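Local coordinates for AbiEi antitoxin C-terminal domain-containing protein (Mycobacterium tuberculosis, PDB 1ZEL) that is of unknown cellular function but probably binds DNA through a winged-helix module and carries a domain of the AbiEi antitoxin family, at residues A[275-279]-A[280-284]; A[221-224]-A[225-228]. All coordinates share one frame; numbering follows the deposited sequence.

Overall arrangement
Both contacts are local and bridge a change of chain direction. They lie on the same side of the chain's centre, with their nearest atoms about 7 Å apart, and do not touch. Interaction 2 comes first in the chain: it turns helix 216-223 into helix 228-240. Interaction 1 is the tight hairpin between strands 276-278 and 283-285. Helix 228-240 links them, since it starts at interaction 2 and packs on Ala-278, Tyr-281 and Leu-283 of interaction 1. Each contact mixes buried and exposed residues. In interaction 1 backbone bonds dominate, with the Gln-282 amide and the exposed Trp-277 indole side by side. In interaction 2 an arginine guanidinium shares a helix-end carbonyl with Trp-149 and meets formic acid.

Interaction 1: A[275-279]-A[280-284]; sequences SVWAP and EYQLV
A tight beta hairpin joins strands 276-278 and 283-285, and a G1 beta bulge sits at its turn, where Gln-282 and Leu-283 both face Ala-278. Gln-282 has left-handed backbone angles (phi 43°). The strands are held by Ala-278 N, which gives a nearly straight bond to Leu-283 O at 2.7 Å. Ala-278 O is gripped twice. Tyr-281 N, 3.0 Å from Ala-278 O, and Leu-283 N reach it from opposite faces of its plane.

The next carbonyl, Pro-279 O, also takes two bonds, both from Gln-282. The amide NE2 of Gln-282 lies 2.9 Å from Pro-279 O, in the carbonyl plane and on a lone pair. The backbone N of Gln-282 comes instead from above that plane. The side chain bends at chi2 (-70°), which brings the amide back over the turn.

The Trp-277 indole lies beside this amide, with the two planes 84° apart, and OE1 of Gln-282 is at the ring's edge, 3.8 Å from CH2. Pro-279 N sits over one ring face. CG2 of Val-284 touches Trp-277 CE3 obliquely at 3.8 Å. On the other sheet face, Ala-278 CB meets the edge of the Tyr-281 ring at CD1, 4.0 Å away. The Tyr-281 hydroxyl is hydrogen-bonded to Asp-239 in helix 228-240. This is a two-stranded antiparallel hairpin whose four-residue loop, 279-282, closes on a left-handed residue at the G1 bulge position.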
loop_
_atom_site.group_PDB
_atom_site.type_symbol
_atom_site.label_atom_id
_atom_site.label_comp_id
_atom_site.label_asym_id
_atom_site.label_seq_id
_atom_site.Cartn_x
_atom_site.Cartn_y
_atom_site.Cartn_z
ATOM N N SER A 275 10.197 2.595 -28.571
ATOM C CA SER A 275 8.729 2.422 -28.489
ATOM C C SER A 275 8.201 1.428 -29.506
ATOM O O SER A 275 8.810 1.240 -30.544
ATOM C CB SER A 275 7.988 3.758 -28.613
ATOM O OG SER A 275 8.222 4.380 -29.864
ATOM N N VAL A 276 7.065 0.810 -29.183
ATOM C CA VAL A 276 6.390 -0.192 -30.004
ATOM C C VAL A 276 4.994 0.352 -30.258
ATOM O O VAL A 276 4.434 0.996 -29.384
ATOM C CB VAL A 276 6.195 -1.500 -29.190
ATOM C CG1 VAL A 276 5.383 -2.544 -29.989
ATOM C CG2 VAL A 276 7.537 -2.057 -28.757
ATOM N N TRP A 277 4.443 0.091 -31.438
ATOM C CA TRP A 277 3.104 0.551 -31.808
ATOM C C TRP A 277 2.152 -0.618 -31.712
ATOM O O TRP A 277 2.405 -1.657 -32.305
ATOM C CB TRP A 277 3.133 1.105 -33.240
ATOM C CG TRP A 277 1.798 1.339 -33.971
ATOM C CD1 TRP A 277 1.449 0.848 -35.202
ATOM C CD2 TRP A 277 0.702 2.147 -33.540
ATOM N NE1 TRP A 277 0.194 1.295 -35.561
ATOM C CE2 TRP A 277 -0.282 2.097 -34.558
ATOM C CE3 TRP A 277 0.438 2.897 -32.374
ATOM C CZ2 TRP A 277 -1.506 2.772 -34.456
ATOM C CZ3 TRP A 277 -0.775 3.580 -32.281
ATOM C CH2 TRP A 277 -1.739 3.502 -33.312
ATOM N N ALA A 278 1.067 -0.440 -30.958
ATOM C CA ALA A 278 0.015 -1.437 -30.846
ATOM C C ALA A 278 -1.331 -0.918 -31.395
ATOM O O ALA A 278 -2.161 -0.391 -30.643
ATOM C CB ALA A 278 -0.114 -1.884 -29.368
ATOM N N PRO A 279 -1.555 -1.049 -32.712
ATOM C CA PRO A 279 -2.744 -0.437 -33.312
ATOM C C PRO A 279 -4.076 -1.006 -32.770
ATOM O O PRO A 279 -5.095 -0.308 -32.800
ATOM C CB PRO A 279 -2.566 -0.728 -34.808
ATOM C CG PRO A 279 -1.683 -1.948 -34.852
ATOM C CD PRO A 279 -0.729 -1.740 -33.722
ATOM N N GLU A 280 -4.055 -2.243 -32.267
ATOM C CA GLU A 280 -5.224 -2.875 -31.665
ATOM C C GLU A 280 -5.764 -2.033 -30.497
ATOM O O GLU A 280 -6.947 -2.049 -30.201
ATOM C CB GLU A 280 -4.850 -4.285 -31.185
ATOM C CG GLU A 280 -4.213 -5.202 -32.266
ATOM C CD GLU A 280 -2.708 -4.970 -32.509
ATOM O OE1 GLU A 280 -2.058 -4.236 -31.731
ATOM O OE2 GLU A 280 -2.163 -5.538 -33.491
ATOM N N TYR A 281 -4.865 -1.291 -29.839
ATOM C CA TYR A 281 -5.225 -0.502 -28.651
ATOM C C TYR A 281 -4.977 0.981 -28.852
ATOM O O TYR A 281 -5.096 1.777 -27.906
ATOM C CB TYR A 281 -4.474 -1.024 -27.413
ATOM C CG TYR A 281 -4.562 -2.518 -27.324
ATOM C CD1 TYR A 281 -3.521 -3.327 -27.783
ATOM C CD2 TYR A 281 -5.726 -3.135 -26.881
ATOM C CE1 TYR A 281 -3.630 -4.724 -27.740
ATOM C CE2 TYR A 281 -5.840 -4.522 -26.842
ATOM C CZ TYR A 281 -4.787 -5.309 -27.283
ATOM O OH TYR A 281 -4.894 -6.688 -27.234
ATOM N N GLN A 282 -4.662 1.347 -30.100
ATOM C CA GLN A 282 -4.215 2.681 -30.474
ATOM C C GLN A 282 -3.222 3.206 -29.460
ATOM O O GLN A 282 -3.410 4.264 -28.868
ATOM C CB GLN A 282 -5.419 3.632 -30.677
ATOM C CG GLN A 282 -6.331 3.218 -31.883
ATOM C CD GLN A 282 -5.644 3.440 -33.216
ATOM O OE1 GLN A 282 -5.355 4.574 -33.578
ATOM N NE2 GLN A 282 -5.348 2.360 -33.938
ATOM N N LEU A 283 -2.157 2.434 -29.263
ATOM C CA LEU A 283 -1.248 2.682 -28.174
ATOM C C LEU A 283 0.189 2.647 -28.639
ATOM O O LEU A 283 0.608 1.722 -29.350
ATOM C CB LEU A 283 -1.489 1.614 -27.086
ATOM C CG LEU A 283 -0.757 1.719 -25.768
ATOM C CD1 LEU A 283 -1.659 1.202 -24.703
ATOM C CD2 LEU A 283 0.507 0.917 -25.817
ATOM N N VAL A 284 0.935 3.665 -28.224
ATOM C CA VAL A 284 2.386 3.698 -28.382
ATOM C C VAL A 284 2.977 3.307 -27.011
ATOM O O VAL A 284 2.790 4.010 -26.019
ATOM C CB VAL A 284 2.875 5.096 -28.813
ATOM C CG1 VAL A 284 4.398 5.143 -28.832
ATOM C CG2 VAL A 284 2.317 5.433 -30.222
#

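Interaction 2: A[221-224]-A[225-228]; sequences RLLS and GRPT. With FMT (formic acid), chain G; FMT (formic acid), chain H.
Arg-226 folds its side chain back over the end of helix 216-223, and its guanidinium meets the carbonyl of Leu-222. NH1 of Arg-226 is 3.0 Å from Leu-222 O, with an angle of 149° at the hydrogen. The oxygen lies in the guanidinium plane, but the nitrogen stands above the carbonyl plane. Bends at chi2 (-71°) and chi3 (70°) curl the chain this way. CG of Arg-226 passes close to Leu-223 O and lies 4.2 Å from CD2 of Leu-223.

Leu-223 to Arg-226 form a type II beta turn. It is closed by Arg-226 N and Leu-223 O, 2.8 Å apart. Gly-225 has a positive phi, where a side chain would press on the preceding carbonyl.

A formic acid molecule (chain G), probably from the crystallisation liquor, lies at another edge of the guanidinium. NH2 of Arg-226 makes a weak bond of 3.3 Å to its O2. Farther on, OG1 of Thr-228 bonds to O1 of a second such formic acid (chain H) at 2.7 Å.

Leu-222 O also accepts a bond from Trp-149 NE1. A helix-end carbonyl is thus satisfied by two side chains. The positive guanidinium would also suit the negative end of the helix dipole, and its other edge could attract a small anion such as formate.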
loop_
_atom_site.group_PDB
_atom_site.type_symbol
_atom_site.label_atom_id
_atom_site.label_comp_id
_atom_site.label_asym_id
_atom_site.label_seq_id
_atom_site.Cartn_x
_atom_site.Cartn_y
_atom_site.Cartn_z
ATOM N N ARG A 221 -15.582 -3.085 -14.436
ATOM C CA ARG A 221 -16.344 -2.257 -13.498
ATOM C C ARG A 221 -15.405 -1.225 -12.861
ATOM O O ARG A 221 -15.792 -0.093 -12.608
ATOM C CB ARG A 221 -17.033 -3.116 -12.446
ATOM C CG ARG A 221 -18.173 -3.976 -13.017
ATOM C CD ARG A 221 -18.832 -4.759 -11.895
ATOM N NE ARG A 221 -19.366 -3.870 -10.861
ATOM C CZ ARG A 221 -19.382 -4.154 -9.560
ATOM N NH1 ARG A 221 -18.888 -5.307 -9.125
ATOM N NH2 ARG A 221 -19.878 -3.277 -8.695
ATOM N N LEU A 222 -14.163 -1.623 -12.639
ATOM C CA LEU A 222 -13.136 -0.703 -12.118
ATOM C C LEU A 222 -12.644 0.330 -13.146
ATOM O O LEU A 222 -12.184 1.396 -12.763
ATOM C CB LEU A 222 -11.969 -1.483 -11.547
ATOM C CG LEU A 222 -12.264 -2.192 -10.211
ATOM C CD1 LEU A 222 -11.226 -3.209 -9.924
ATOM C CD2 LEU A 222 -12.282 -1.206 -9.078
ATOM N N LEU A 223 -12.733 0.005 -14.436
ATOM C CA LEU A 223 -12.430 0.968 -15.510
ATOM C C LEU A 223 -13.584 1.908 -15.810
ATOM O O LEU A 223 -13.397 2.966 -16.421
ATOM C CB LEU A 223 -12.043 0.225 -16.794
ATOM C CG LEU A 223 -10.662 -0.376 -16.795
ATOM C CD1 LEU A 223 -10.632 -1.503 -17.818
ATOM C CD2 LEU A 223 -9.604 0.716 -17.068
ATOM N N SER A 224 -14.792 1.540 -15.392
ATOM C CA SER A 224 -15.953 2.362 -15.693
ATOM C C SER A 224 -15.802 3.772 -15.138
ATOM O O SER A 224 -15.794 3.972 -13.928
ATOM C CB SER A 224 -17.244 1.702 -15.195
ATOM O OG SER A 224 -18.353 2.552 -15.475
ATOM N N GLY A 225 -15.657 4.750 -16.028
ATOM C CA GLY A 225 -15.553 6.148 -15.608
ATOM C C GLY A 225 -14.123 6.653 -15.733
ATOM O O GLY A 225 -13.866 7.844 -15.622
ATOM N N ARG A 226 -13.186 5.745 -15.950
ATOM C CA ARG A 226 -11.811 6.135 -16.230
ATOM C C ARG A 226 -11.739 6.695 -17.666
ATOM O O ARG A 226 -12.610 6.404 -18.501
ATOM C CB ARG A 226 -10.824 4.944 -16.097
ATOM C CG ARG A 226 -10.898 4.054 -14.853
ATOM C CD ARG A 226 -10.408 4.710 -13.563
ATOM N NE ARG A 226 -11.361 5.746 -13.143
ATOM C CZ ARG A 226 -12.573 5.520 -12.644
ATOM N NH1 ARG A 226 -13.024 4.275 -12.455
ATOM N NH2 ARG A 226 -13.347 6.553 -12.326
ATOM N N PRO A 227 -10.705 7.497 -17.964
ATOM C CA PRO A 227 -10.568 7.960 -19.350
ATOM C C PRO A 227 -10.328 6.796 -20.309
ATOM O O PRO A 227 -9.940 5.699 -19.883
ATOM C CB PRO A 227 -9.333 8.855 -19.298
ATOM C CG PRO A 227 -9.172 9.232 -17.829
ATOM C CD PRO A 227 -9.640 8.026 -17.089
ATOM N N THR A 228 -10.572 7.019 -21.594
ATOM C CA THR A 228 -10.406 5.955 -22.594
ATOM C C THR A 228 -8.994 5.421 -22.605
ATOM O O THR A 228 -8.764 4.226 -22.808
ATOM C CB THR A 228 -10.811 6.469 -23.978
ATOM O OG1 THR A 228 -12.151 6.970 -23.889
ATOM C CG2 THR A 228 -10.734 5.359 -25.031
HETATM C C FMT G . -11.112 8.623 -13.707
HETATM O O1 FMT G . -9.946 8.435 -13.385
HETATM O O2 FMT G . -11.865 9.386 -13.108
HETATM C C FMT H . -14.029 5.148 -21.952
HETATM O O1 FMT H . -13.874 5.051 -23.176
HETATM O O2 FMT H . -14.870 4.503 -21.322
#